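Local coordinates for 4-alpha-glucanotransferase (Streptococcus agalactiae, PDB 6M6T), which belongs to the amylomaltase family, also called disproportionating enzymes, and is built around a TIM-type barrel, at residues A[273-278]-A[332-337]. Sequence-based numbering, arbitrary orientation.
Sequences ESDFDW and KEKLGD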
# COMPACT_ATOMS: atom_id res chain seq x y z
N GLU A 273 -15.98 -18.71 12.82
CA GLU A 273 -16.96 -19.72 12.44
C GLU A 273 -16.84 -20.06 10.96
O GLU A 273 -16.90 -21.24 10.57
CB GLU A 273 -18.37 -19.25 12.79
CG GLU A 273 -18.90 -19.81 14.13
CD GLU A 273 -19.42 -21.26 14.05
OE1 GLU A 273 -20.18 -21.57 13.10
OE2 GLU A 273 -19.09 -22.08 14.95
N SER A 274 -16.64 -19.05 10.10
CA SER A 274 -16.62 -19.29 8.66
C SER A 274 -15.29 -19.85 8.18
O SER A 274 -15.07 -19.93 6.96
CB SER A 274 -16.97 -18.03 7.87
OG SER A 274 -16.18 -16.91 8.22
N ASP A 275 -14.43 -20.27 9.11
CA ASP A 275 -13.13 -20.85 8.81
C ASP A 275 -12.20 -19.85 8.13
O ASP A 275 -11.30 -20.24 7.39
CB ASP A 275 -13.29 -22.11 7.96
CG ASP A 275 -12.12 -23.04 8.08
OD1 ASP A 275 -11.19 -22.69 8.84
OD2 ASP A 275 -12.12 -24.11 7.42
N PHE A 276 -12.42 -18.56 8.37
CA PHE A 276 -11.62 -17.47 7.80
C PHE A 276 -11.58 -17.49 6.26
O PHE A 276 -10.65 -16.97 5.64
CB PHE A 276 -10.21 -17.51 8.38
CG PHE A 276 -10.17 -17.42 9.87
CD1 PHE A 276 -10.18 -16.19 10.50
CD2 PHE A 276 -10.08 -18.56 10.64
CE1 PHE A 276 -10.12 -16.10 11.87
CE2 PHE A 276 -10.02 -18.47 12.01
CZ PHE A 276 -10.05 -17.24 12.63
N ASP A 277 -12.63 -18.04 5.63
CA ASP A 277 -12.78 -18.10 4.18
C ASP A 277 -12.26 -16.83 3.50
O ASP A 277 -11.35 -16.88 2.65
CB ASP A 277 -14.28 -18.31 3.89
CG ASP A 277 -14.59 -18.63 2.40
OD1 ASP A 277 -14.23 -17.84 1.48
OD2 ASP A 277 -15.26 -19.67 2.18
N TRP A 278 -12.78 -15.68 3.92
CA TRP A 278 -12.45 -14.44 3.23
C TRP A 278 -10.97 -14.10 3.36
O TRP A 278 -10.36 -13.61 2.41
CB TRP A 278 -13.31 -13.31 3.79
CG TRP A 278 -13.12 -11.99 3.11
CD1 TRP A 278 -13.40 -11.68 1.79
CD2 TRP A 278 -12.63 -10.78 3.71
NE1 TRP A 278 -13.11 -10.35 1.55
CE2 TRP A 278 -12.63 -9.78 2.71
CE3 TRP A 278 -12.18 -10.45 5.00
CZ2 TRP A 278 -12.20 -8.48 2.96
CZ3 TRP A 278 -11.76 -9.15 5.24
CH2 TRP A 278 -11.78 -8.19 4.23
N LYS A 332 -1.62 -21.38 7.17
CA LYS A 332 -0.55 -22.36 6.98
C LYS A 332 -1.10 -23.68 6.45
O LYS A 332 -0.63 -24.18 5.42
CB LYS A 332 0.21 -22.59 8.29
CG LYS A 332 1.59 -23.21 8.07
CD LYS A 332 2.15 -23.87 9.31
CE LYS A 332 3.64 -24.25 9.12
NZ LYS A 332 3.98 -25.71 9.37
N GLU A 333 -2.09 -24.26 7.13
CA GLU A 333 -2.64 -25.53 6.68
C GLU A 333 -3.15 -25.46 5.24
O GLU A 333 -2.81 -26.30 4.40
CB GLU A 333 -3.77 -25.98 7.61
CG GLU A 333 -4.40 -27.29 7.16
CD GLU A 333 -3.37 -28.43 7.00
OE1 GLU A 333 -2.87 -28.65 5.86
OE2 GLU A 333 -3.06 -29.09 8.02
N LYS A 334 -3.97 -24.45 4.92
CA LYS A 334 -4.68 -24.48 3.65
C LYS A 334 -3.82 -23.99 2.50
O LYS A 334 -4.02 -24.42 1.36
CB LYS A 334 -5.96 -23.67 3.76
CG LYS A 334 -7.11 -24.43 4.37
CD LYS A 334 -8.27 -23.51 4.63
CE LYS A 334 -9.49 -24.30 5.04
NZ LYS A 334 -10.70 -23.42 4.97
N LEU A 335 -2.85 -23.12 2.77
CA LEU A 335 -2.08 -22.45 1.74
C LEU A 335 -0.61 -22.86 1.70
O LEU A 335 0.10 -22.45 0.78
CB LEU A 335 -2.17 -20.93 1.94
CG LEU A 335 -3.53 -20.35 1.60
CD1 LEU A 335 -3.53 -18.83 1.69
CD2 LEU A 335 -3.87 -20.81 0.21
N GLY A 336 -0.14 -23.69 2.66
CA GLY A 336 1.27 -23.91 2.89
C GLY A 336 1.88 -22.75 3.68
O GLY A 336 1.18 -21.84 4.11
N ASP A 337 3.20 -22.80 3.87
CA ASP A 337 3.92 -21.63 4.39
C ASP A 337 4.13 -20.62 3.25
O ASP A 337 4.22 -21.00 2.08
CB ASP A 337 5.25 -22.05 5.05
CG ASP A 337 6.22 -22.76 4.10
OD1 ASP A 337 6.50 -22.24 3.00
OD2 ASP A 337 6.70 -23.87 4.46
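Asp275 and Lys334 form the whole of this contact. Their side chains approach from opposite directions and meet at their charged ends. Lys334 NZ lies 2.9 Å from Asp275 OD2, making a salt bridge whose hydrogen bond is weak. The approach is lopsided, since Lys334 NZ is 4.0 Å from Asp275 OD1. The ammonium group does not lie in the carboxylate plane. It sits above one face, with the line from Asp275 OD2 to Lys334 NZ rising about 75° out of that plane. This steep approach fits a mainly electrostatic contact better than a well-directed hydrogen bond. Behind the nitrogen, Lys334 CE comes to 3.6 Å from Asp275 OD2.

Lys334 spans the gap with a chain that is extended beyond CG. Asp275 turns its CG anti to the backbone N (chi1 -156°), which carries the carboxylate out toward the lysine. A second acid, Asp277, is farther off. Its OD2 is 6.5 Å from Lys334 NZ, too far for a direct bridge, though it may add to the negative field there.

The backbone presents the acid at a helix end. Asp275 has positive phi and is the C-prime residue of a Schellman motif that closes helix 268-273. A type I' turn from Ser274 to Asp277 then leads into helix 277-289, with Phe276 at its N-cap position. At the other end of the bridge, Lys334 stands in the last turn of helix 324-335.

The bridge is a surface link beside more apolar packing. Phe276 packs on Leu327 and Thr330 of helix 324-335, and Leu335 on Ile280 and Ile283 of helix 277-289. These two helices precede strands 292-295 and 340-342, which are neighbours in the parallel sheet of the barrel.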